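Local structure of RahU protein (Pseudomonas aeruginosa PAO1, 6ZC2) at residues V9-S14 with L130-F135; V20-A25 with G74-Y79; N100-T105 with G118-T123. The protein is an aegerolysin that interacts with the membrane lipid ceramide phosphorylethanolamine and, as its family suggests, may bind glycolipids. All coordinates share one frame; numbering follows the deposited sequence.

Contact 1: residues V9-S14 with L130-F135; sequences VKVVVS and LTLGRF
Val11 and Leu132 meet on the buried face of two parallel strands, where CG1 of Val11 touches CD1 of Leu132 at 3.8 Å. The contact is diagonal: Val11 is bridged to Leu130, and its CG1 reaches the leucine two residues further on. Leu132 has CG anti to its carbonyl carbon and beside its backbone N (chi1 -63°), and the branch ending in CD1 is the one that meets the valine. Two residues back on both strands the same slant recurs, Val9 CG1 lying 3.9 Å from Leu130 CB. Val13, bridged to Leu132, points to this same face. Phe88 of strand 83-92 packs on Val9 and Leu130, while Met85 and Cys78 pack on Leu132.

On the other face Val12 stands beside Thr131, with CB 4.0 Å from the threonine OG1. Ser14, just past the strand, brings its CB to 3.2 Å from Leu132 O, while in the conformer described its OG bonds to Ser16 N.

Four backbone bonds join the strands, whose short axes are inclined by 24°. Lys10 O takes Leu130 N at 2.8 Å, and Leu130 O takes Val12 N at 2.9 Å. Val12 O then receives Leu132 N at 2.8 Å, and Leu132 O receives Ser14 N at 2.9 Å. Val12, Leu130 and Leu132 therefore use both backbone groups across the seam, the regular ladder of parallel strands.

The chemistry is two-sided. The peptide groups between the strands satisfy one another, the valines and leucines present a purely hydrocarbon surface to the opposite sheet, and polar Thr131 is left on the outer side with Val12.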
loop_
_atom_site.group_PDB
_atom_site.type_symbol
_atom_site.label_atom_id
_atom_site.label_comp_id
_atom_site.label_asym_id
_atom_site.label_seq_id
_atom_site.Cartn_x
_atom_site.Cartn_y
_atom_site.Cartn_z
ATOM N N VAL A 9 0.681 -4.328 2.245
ATOM C CA VAL A 9 0.924 -4.300 0.805
ATOM C C VAL A 9 2.355 -4.749 0.537
ATOM O O VAL A 9 3.311 -4.086 0.961
ATOM C CB VAL A 9 0.668 -2.903 0.221
ATOM C CG1 VAL A 9 0.786 -2.944 -1.292
ATOM C CG2 VAL A 9 -0.697 -2.370 0.669
ATOM N N LYS A 10 2.507 -5.865 -0.181
ATOM C CA LYS A 10 3.820 -6.373 -0.579
ATOM C C LYS A 10 4.206 -5.691 -1.889
ATOM O O LYS A 10 3.568 -5.922 -2.922
ATOM C CB LYS A 10 3.770 -7.889 -0.753
ATOM C CG LYS A 10 5.108 -8.507 -1.125
ATOM C CD LYS A 10 5.002 -10.018 -1.317
ATOM C CE LYS A 10 6.298 -10.593 -1.868
ATOM N NZ LYS A 10 6.348 -12.084 -1.734
ATOM N N VAL A 11 5.232 -4.845 -1.853
ATOM C CA VAL A 11 5.678 -4.092 -3.026
ATOM C C VAL A 11 6.725 -4.925 -3.763
ATOM O O VAL A 11 7.833 -5.138 -3.256
ATOM C CB VAL A 11 6.227 -2.714 -2.631
ATOM C CG1 VAL A 11 6.693 -1.951 -3.861
ATOM C CG2 VAL A 11 5.166 -1.927 -1.867
ATOM N N VAL A 12 6.362 -5.409 -4.952
ATOM C CA VAL A 12 7.203 -6.267 -5.786
ATOM C C VAL A 12 7.646 -5.446 -6.995
ATOM O O VAL A 12 6.826 -5.074 -7.843
ATOM C CB VAL A 12 6.458 -7.541 -6.219
ATOM C CG1 VAL A 12 7.329 -8.388 -7.148
ATOM C CG2 VAL A 12 6.003 -8.342 -4.993
ATOM N N VAL A 13 8.941 -5.164 -7.083
ATOM C CA VAL A 13 9.507 -4.335 -8.145
ATOM C C VAL A 13 10.103 -5.241 -9.213
ATOM O O VAL A 13 10.943 -6.101 -8.918
ATOM C CB VAL A 13 10.576 -3.381 -7.580
ATOM C CG1 VAL A 13 11.246 -2.576 -8.695
ATOM C CG2 VAL A 13 9.959 -2.459 -6.512
ATOM N N SER A 14 9.685 -5.044 -10.456
ATOM C CA SER A 14 10.234 -5.813 -11.558
ATOM C C SER A 14 11.627 -5.312 -11.919
ATOM O O SER A 14 11.976 -4.145 -11.700
ATOM C CB SER A 14 9.340 -5.682 -12.788
ATOM O OG SER A 14 9.911 -6.389 -13.871
ATOM N N LEU A 130 1.401 -6.096 -4.733
ATOM C CA LEU A 130 1.417 -5.051 -5.756
ATOM C C LEU A 130 2.659 -5.268 -6.620
ATOM O O LEU A 130 3.784 -5.042 -6.163
ATOM C CB LEU A 130 1.448 -3.664 -5.101
ATOM C CG LEU A 130 1.592 -2.461 -6.033
ATOM C CD1 LEU A 130 0.420 -2.364 -7.005
ATOM C CD2 LEU A 130 1.734 -1.179 -5.220
ATOM N N THR A 131 2.467 -5.725 -7.857
ATOM C CA THR A 131 3.580 -6.044 -8.748
ATOM C C THR A 131 3.734 -4.936 -9.789
ATOM O O THR A 131 2.821 -4.695 -10.592
ATOM C CB THR A 131 3.372 -7.415 -9.400
ATOM O OG1 THR A 131 3.248 -8.414 -8.374
ATOM C CG2 THR A 131 4.548 -7.772 -10.290
ATOM N N LEU A 132 4.889 -4.263 -9.768
ATOM C CA LEU A 132 5.126 -3.029 -10.514
ATOM C C LEU A 132 6.125 -3.256 -11.639
ATOM O O LEU A 132 7.215 -3.795 -11.405
ATOM C CB LEU A 132 5.693 -1.959 -9.575
ATOM C CG LEU A 132 4.794 -1.523 -8.422
ATOM C CD1 LEU A 132 5.593 -0.797 -7.332
ATOM C CD2 LEU A 132 3.667 -0.634 -8.927
ATOM N N GLY A 133 5.781 -2.787 -12.843
ATOM C CA GLY A 133 6.682 -2.881 -13.975
ATOM C C GLY A 133 6.553 -1.714 -14.936
ATOM O O GLY A 133 5.636 -0.889 -14.842
ATOM N N ARG A 134 7.514 -1.654 -15.862
ATOM C CA ARG A 134 7.553 -0.669 -16.934
ATOM C C ARG A 134 7.168 -1.356 -18.239
ATOM O O ARG A 134 7.641 -2.459 -18.528
ATOM C CB ARG A 134 8.963 -0.078 -17.057
ATOM C CG ARG A 134 9.208 0.761 -18.309
ATOM C CD ARG A 134 9.093 2.251 -18.017
ATOM N NE ARG A 134 9.471 3.083 -19.158
ATOM C CZ ARG A 134 10.662 3.657 -19.312
ATOM N NH1 ARG A 134 10.908 4.399 -20.384
ATOM N NH2 ARG A 134 11.607 3.493 -18.394
ATOM N N PHE A 135 6.312 -0.701 -19.033
ATOM C CA PHE A 135 5.682 -1.340 -20.181
ATOM C C PHE A 135 5.713 -0.456 -21.421
ATOM O O PHE A 135 5.814 0.772 -21.340
ATOM C CB PHE A 135 4.221 -1.718 -19.851
ATOM C CG PHE A 135 4.113 -2.800 -18.818
ATOM C CD1 PHE A 135 4.192 -2.503 -17.460
ATOM C CD2 PHE A 135 4.001 -4.127 -19.205
ATOM C CE1 PHE A 135 4.139 -3.507 -16.513
ATOM C CE2 PHE A 135 3.950 -5.133 -18.260
ATOM C CZ PHE A 135 4.023 -4.821 -16.912
#

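Contact 2: residues V20-A25 with G74-Y79; sequences VGIRNA and GSFDCY
Gly21-Tyr79 and Arg23-Asp77 are hydrogen-bonded pairs of an antiparallel ladder whose strands run at 149°, with Ile22-Cys78 as the non-hydrogen-bonded pair between them. Asn24, in a left-handed backbone conformation, is an extra residue that bulges strand 19-27 and brings Ala25 opposite Phe76. From the bulge, Asn24 ND2 gives a straight bond of 2.9 Å to Asp77 OD2, from the anti side and somewhat out of the plane of a carboxylate set almost perpendicular to the amide (82°). A water ties Asn24 O, Ser75 OG and Asp77 OD1 together; OD1 has a further partner in Thr87, and Ser75 OG in Thr26 OG1.

Arg23 lays its CG 4.0 Å from Tyr79 CD1. The chain bends at chi2 (-69°), which sets CD; further on, the guanidinium passes over Gly21, with Gly21 CA 3.5 Å above its plane, and NH1 bonds to Ile22 O at 2.8 Å from above the carbonyl plane. On the buried face, Ile22 CG2 meets Phe76 CD1 at 3.9 Å, and Val20 CG1 lies 3.8 Å from Cys78 CB.

Arg23 also binds Asn51 of edge strand 51-53 and Met50 just before it, and helix 44-47 packs through Val47 on Ile22 and Ala25. Strand 83-92 pairs with the far side of 74-79, where the Phe76 and Phe88 rings meet, while Val9, Val13 and Ile60 of the opposite sheet press against the buried face.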
loop_
_atom_site.group_PDB
_atom_site.type_symbol
_atom_site.label_atom_id
_atom_site.label_comp_id
_atom_site.label_asym_id
_atom_site.label_seq_id
_atom_site.Cartn_x
_atom_site.Cartn_y
_atom_site.Cartn_z
ATOM N N VAL A 20 12.085 1.346 -6.906
ATOM C CA VAL A 20 10.888 2.174 -6.783
ATOM C C VAL A 20 10.981 2.994 -5.500
ATOM O O VAL A 20 11.214 2.442 -4.416
ATOM C CB VAL A 20 9.598 1.331 -6.810
ATOM C CG1 VAL A 20 8.386 2.175 -6.401
ATOM C CG2 VAL A 20 9.406 0.736 -8.201
ATOM N N GLY A 21 10.798 4.310 -5.624
ATOM C CA GLY A 21 10.662 5.167 -4.457
ATOM C C GLY A 21 9.218 5.233 -3.998
ATOM O O GLY A 21 8.316 5.507 -4.795
ATOM N N ILE A 22 8.997 4.968 -2.709
ATOM C CA ILE A 22 7.694 5.145 -2.074
ATOM C C ILE A 22 7.661 6.567 -1.529
ATOM O O ILE A 22 8.491 6.927 -0.689
ATOM C CB ILE A 22 7.489 4.133 -0.932
ATOM C CG1 ILE A 22 7.724 2.692 -1.411
ATOM C CG2 ILE A 22 6.107 4.325 -0.292
ATOM C CD1 ILE A 22 6.746 2.209 -2.466
ATOM N N ARG A 23 6.719 7.384 -2.009
ATOM C CA ARG A 23 6.668 8.796 -1.643
ATOM C C ARG A 23 5.231 9.189 -1.324
ATOM O O ARG A 23 4.278 8.507 -1.709
ATOM C CB ARG A 23 7.194 9.712 -2.776
ATOM C CG ARG A 23 8.589 9.362 -3.305
ATOM C CD ARG A 23 9.699 9.632 -2.279
ATOM N NE ARG A 23 10.993 9.189 -2.794
ATOM C CZ ARG A 23 11.653 8.088 -2.419
ATOM N NH1 ARG A 23 11.211 7.278 -1.451
ATOM N NH2 ARG A 23 12.798 7.806 -3.021
ATOM N N ASN A 24 5.077 10.324 -0.635
ATOM C CA ASN A 24 3.777 10.982 -0.521
ATOM C C ASN A 24 2.747 10.112 0.202
ATOM O O ASN A 24 1.560 10.125 -0.127
ATOM C CB ASN A 24 3.253 11.412 -1.890
ATOM C CG ASN A 24 4.259 12.233 -2.671
ATOM O OD1 ASN A 24 5.155 12.858 -2.098
ATOM N ND2 ASN A 24 4.103 12.257 -3.990
ATOM N N ALA A 25 3.195 9.353 1.196
ATOM C CA ALA A 25 2.272 8.515 1.950
ATOM C C ALA A 25 1.362 9.391 2.803
ATOM O O ALA A 25 1.794 10.405 3.354
ATOM C CB ALA A 25 3.045 7.535 2.830
ATOM N N GLY A 74 -5.903 5.245 3.419
ATOM C CA GLY A 74 -4.759 6.065 3.059
ATOM C C GLY A 74 -4.252 5.741 1.669
ATOM O O GLY A 74 -4.928 5.076 0.880
ATOM N N SER A 75 -3.045 6.232 1.377
ATOM C CA SER A 75 -2.444 6.037 0.062
ATOM C C SER A 75 -0.934 6.230 0.130
ATOM O O SER A 75 -0.401 6.791 1.093
ATOM C CB SER A 75 -3.025 7.007 -0.968
ATOM O OG SER A 75 -2.661 8.337 -0.663
ATOM N N PHE A 76 -0.254 5.769 -0.923
ATOM C CA PHE A 76 1.142 6.113 -1.170
ATOM C C PHE A 76 1.385 6.144 -2.676
ATOM O O PHE A 76 0.686 5.477 -3.447
ATOM C CB PHE A 76 2.153 5.188 -0.453
ATOM C CG PHE A 76 2.055 3.732 -0.845
ATOM C CD1 PHE A 76 2.732 3.235 -1.959
ATOM C CD2 PHE A 76 1.297 2.851 -0.079
ATOM C CE1 PHE A 76 2.633 1.887 -2.310
ATOM C CE2 PHE A 76 1.194 1.513 -0.426
ATOM C CZ PHE A 76 1.865 1.028 -1.539
ATOM N N ASP A 77 2.383 6.924 -3.093
ATOM C CA ASP A 77 2.777 7.006 -4.494
ATOM C C ASP A 77 4.018 6.150 -4.746
ATOM O O ASP A 77 4.850 5.937 -3.855
ATOM C CB ASP A 77 3.070 8.453 -4.919
ATOM C CG ASP A 77 1.834 9.328 -4.966
ATOM O OD1 ASP A 77 0.707 8.799 -4.843
ATOM O OD2 ASP A 77 2.005 10.561 -5.102
ATOM N N CYS A 78 4.137 5.672 -5.988
ATOM C CA CYS A 78 5.306 4.943 -6.466
ATOM C C CYS A 78 5.985 5.763 -7.556
ATOM O O CYS A 78 5.315 6.227 -8.490
ATOM C CB CYS A 78 4.886 3.579 -7.037
ATOM S SG CYS A 78 4.151 2.468 -5.815
ATOM N N TYR A 79 7.310 5.928 -7.438
ATOM C CA TYR A 79 8.115 6.700 -8.380
ATOM C C TYR A 79 9.266 5.870 -8.951
ATOM O O TYR A 79 9.892 5.074 -8.242
ATOM C CB TYR A 79 8.693 7.969 -7.702
ATOM C CG TYR A 79 7.745 9.146 -7.739
ATOM C CD1 TYR A 79 6.709 9.280 -6.822
ATOM C CD2 TYR A 79 7.864 10.109 -8.729
ATOM C CE1 TYR A 79 5.825 10.348 -6.885
ATOM C CE2 TYR A 79 6.986 11.178 -8.810
ATOM C CZ TYR A 79 5.973 11.297 -7.885
ATOM O OH TYR A 79 5.104 12.359 -7.971
HETATM O O HOH W 1 -0.302 9.038 -1.957
#

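Contact 3: residues N100-T105 with G118-T123; sequences NTWSFT and GNATGT. With TRS (2-amino-2-hydroxymethyl-propane-1,3-diol), chain B; EDO (1,2-ethanediol), chain J; EDO (1,2-ethanediol), chain E.
Asn100, just before strand 101-106, is bound by the loop 118-123 through both backbone and side chain. Its N donates to Ala120 O at 2.9 Å. Its CG is anti to the carbonyl carbon (chi1 -54°), and the amide beyond reaches into the curve of the loop. There the two hydrogens of ND2 go to two carbonyls lying close to the amide plane, Gly122 O at 2.8 Å and Asn119 O at 3.0 Å; the second bond is nearly straight (175°). This double donation fixes which end of the amide is nitrogen and leaves OD1 to accept the amine N of a Tris molecule at 2.8 Å. The same amine bonds to Gly122 O, and Tris is held further by Pro93, Lys95 and Ala98.

Thr101 turns its CB away from the loop. Trp102 turns back toward it, with CG between its backbone N and carbonyl carbon (chi1 60°). The six-membered end of the indole leads: CH2 comes to 3.4 Å from Gly118 C, and the same CH2 has Ala120 N at its edge, in the ring plane, at 3.8 Å. Gly118, whose backbone angles are those of glycine, has its CA 3.6 Å from Trp102 CZ2. An ethanediol lies over one ring face, its C1 3.9 Å above the plane, and accepts Trp102 N through O1. Phe104, further along the strand, packs on Leu130 and Leu132 of strand 126-134.

The contact lies at one end of the aegerolysin beta-sandwich: an edge strand of one sheet is fastened to the loop joining strands 111-116 and 126-134 of the other. The asparagine and the loop carbonyls form part of the polar site that binds Tris, probably taken from the crystallisation liquor.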
loop_
_atom_site.group_PDB
_atom_site.type_symbol
_atom_site.label_atom_id
_atom_site.label_comp_id
_atom_site.label_asym_id
_atom_site.label_seq_id
_atom_site.Cartn_x
_atom_site.Cartn_y
_atom_site.Cartn_z
ATOM N N ASN A 100 -14.694 -3.319 1.676
ATOM C CA ASN A 100 -13.336 -2.797 1.639
ATOM C C ASN A 100 -12.921 -2.592 0.189
ATOM O O ASN A 100 -13.319 -3.351 -0.699
ATOM C CB ASN A 100 -12.360 -3.788 2.273
ATOM C CG ASN A 100 -12.768 -4.208 3.671
ATOM O OD1 ASN A 100 -13.290 -3.406 4.448
ATOM N ND2 ASN A 100 -12.535 -5.476 3.998
ATOM N N THR A 101 -12.110 -1.559 -0.053
ATOM C CA THR A 101 -11.644 -1.261 -1.398
ATOM C C THR A 101 -10.148 -0.977 -1.394
ATOM O O THR A 101 -9.583 -0.543 -0.386
ATOM C CB THR A 101 -12.392 -0.070 -2.033
ATOM O OG1 THR A 101 -12.241 1.090 -1.208
ATOM C CG2 THR A 101 -13.871 -0.387 -2.216
ATOM N N TRP A 102 -9.514 -1.239 -2.536
ATOM C CA TRP A 102 -8.113 -0.887 -2.744
ATOM C C TRP A 102 -7.846 -0.857 -4.242
ATOM O O TRP A 102 -8.553 -1.498 -5.026
ATOM C CB TRP A 102 -7.154 -1.855 -2.033
ATOM C CG TRP A 102 -7.288 -3.269 -2.498
ATOM C CD1 TRP A 102 -6.555 -3.884 -3.470
ATOM C CD2 TRP A 102 -8.230 -4.242 -2.027
ATOM N NE1 TRP A 102 -6.982 -5.180 -3.634
ATOM C CE2 TRP A 102 -8.011 -5.424 -2.762
ATOM C CE3 TRP A 102 -9.236 -4.228 -1.056
ATOM C CZ2 TRP A 102 -8.762 -6.585 -2.554
ATOM C CZ3 TRP A 102 -9.983 -5.379 -0.853
ATOM C CH2 TRP A 102 -9.737 -6.541 -1.595
ATOM N N SER A 103 -6.823 -0.100 -4.637
ATOM C CA SER A 103 -6.526 0.036 -6.060
ATOM C C SER A 103 -5.137 0.625 -6.267
ATOM O O SER A 103 -4.636 1.394 -5.439
ATOM C CB SER A 103 -7.554 0.944 -6.744
ATOM O OG SER A 103 -7.473 2.259 -6.230
ATOM N N PHE A 104 -4.533 0.272 -7.399
ATOM C CA PHE A 104 -3.415 1.017 -7.959
ATOM C C PHE A 104 -3.921 1.774 -9.179
ATOM O O PHE A 104 -4.580 1.186 -10.041
ATOM C CB PHE A 104 -2.263 0.095 -8.373
ATOM C CG PHE A 104 -1.048 0.841 -8.868
ATOM C CD1 PHE A 104 -0.146 1.397 -7.969
ATOM C CD2 PHE A 104 -0.814 1.001 -10.226
ATOM C CE1 PHE A 104 0.968 2.090 -8.420
ATOM C CE2 PHE A 104 0.300 1.694 -10.681
ATOM C CZ PHE A 104 1.191 2.233 -9.779
ATOM N N THR A 105 -3.619 3.074 -9.248
ATOM C CA THR A 105 -3.984 3.881 -10.407
ATOM C C THR A 105 -2.711 4.322 -11.109
ATOM O O THR A 105 -1.926 5.082 -10.524
ATOM C CB THR A 105 -4.812 5.095 -9.983
ATOM O OG1 THR A 105 -5.967 4.642 -9.267
ATOM C CG2 THR A 105 -5.263 5.898 -11.202
ATOM N N GLY A 118 -6.385 -9.989 -1.066
ATOM C CA GLY A 118 -7.159 -8.991 -0.341
ATOM C C GLY A 118 -8.599 -9.436 -0.135
ATOM O O GLY A 118 -9.205 -10.070 -1.008
ATOM N N ASN A 119 -9.161 -9.081 1.026
ATOM C CA ASN A 119 -10.517 -9.472 1.413
ATOM C C ASN A 119 -11.460 -8.291 1.192
ATOM O O ASN A 119 -11.361 -7.275 1.888
ATOM C CB ASN A 119 -10.560 -9.871 2.886
ATOM C CG ASN A 119 -9.671 -11.051 3.212
ATOM O OD1 ASN A 119 -9.633 -12.039 2.481
ATOM N ND2 ASN A 119 -8.950 -10.956 4.324
ATOM N N ALA A 120 -12.404 -8.444 0.258
ATOM C CA ALA A 120 -13.361 -7.377 -0.013
ATOM C C ALA A 120 -14.416 -7.233 1.080
ATOM O O ALA A 120 -14.989 -6.150 1.229
ATOM C CB ALA A 120 -14.046 -7.606 -1.360
ATOM N N THR A 121 -14.701 -8.291 1.837
ATOM C CA THR A 121 -15.712 -8.204 2.880
ATOM C C THR A 121 -15.217 -8.606 4.261
ATOM O O THR A 121 -16.025 -8.665 5.194
ATOM C CB THR A 121 -16.956 -9.028 2.513
ATOM O OG1 THR A 121 -16.590 -10.405 2.360
ATOM C CG2 THR A 121 -17.567 -8.519 1.219
ATOM N N GLY A 122 -13.927 -8.880 4.425
ATOM C CA GLY A 122 -13.425 -9.231 5.734
ATOM C C GLY A 122 -13.376 -8.038 6.667
ATOM O O GLY A 122 -13.473 -6.881 6.256
ATOM N N THR A 123 -13.247 -8.330 7.962
ATOM C CA THR A 123 -12.900 -7.276 8.909
ATOM C C THR A 123 -11.656 -6.529 8.432
ATOM O O THR A 123 -11.613 -5.291 8.439
ATOM C CB THR A 123 -12.672 -7.891 10.290
ATOM O OG1 THR A 123 -13.877 -8.531 10.734
ATOM C CG2 THR A 123 -12.279 -6.820 11.285
HETATM C C TRS B . -15.788 -4.050 7.117
HETATM C C1 TRS B . -16.108 -4.101 8.607
HETATM C C2 TRS B . -16.479 -2.860 6.460
HETATM C C3 TRS B . -16.238 -5.345 6.452
HETATM N N TRS B . -14.335 -3.897 6.959
HETATM O O1 TRS B . -15.380 -5.146 9.213
HETATM O O2 TRS B . -17.870 -2.923 6.711
HETATM O O3 TRS B . -15.880 -5.334 5.086
HETATM C C1 EDO J . -11.111 -3.911 -4.750
HETATM O O1 EDO J . -11.503 -2.580 -4.409
HETATM C C2 EDO J . -11.918 -4.898 -3.915
HETATM O O2 EDO J . -13.193 -4.329 -3.590
HETATM C C1 EDO E . -5.750 -11.323 2.178
HETATM O O1 EDO E . -5.027 -11.743 1.010
HETATM C C2 EDO E . -5.460 -12.262 3.350
HETATM O O2 EDO E . -4.282 -11.852 4.061
#

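In the fold
From the N terminus, strand 6-13 opens contact 1, which closes only when the final strand 126-134 pairs with it, so nearly the whole chain lies between its two halves. Contacts 2 and 3 both fall within that span, one after the other without crossing: 20-25 meets 74-79 first, and 100-105 later meets 118-123 after a short span that contains strand 111-116. Contact 1 joins two adjacent interior strands of the mixed sheet, contact 2 two strands of the antiparallel sheet, and contact 3 fastens the latter's edge strand to a loop of the former. In the core between the sheets, Leu132, Cys78 and Phe104, one from each contact, touch one another.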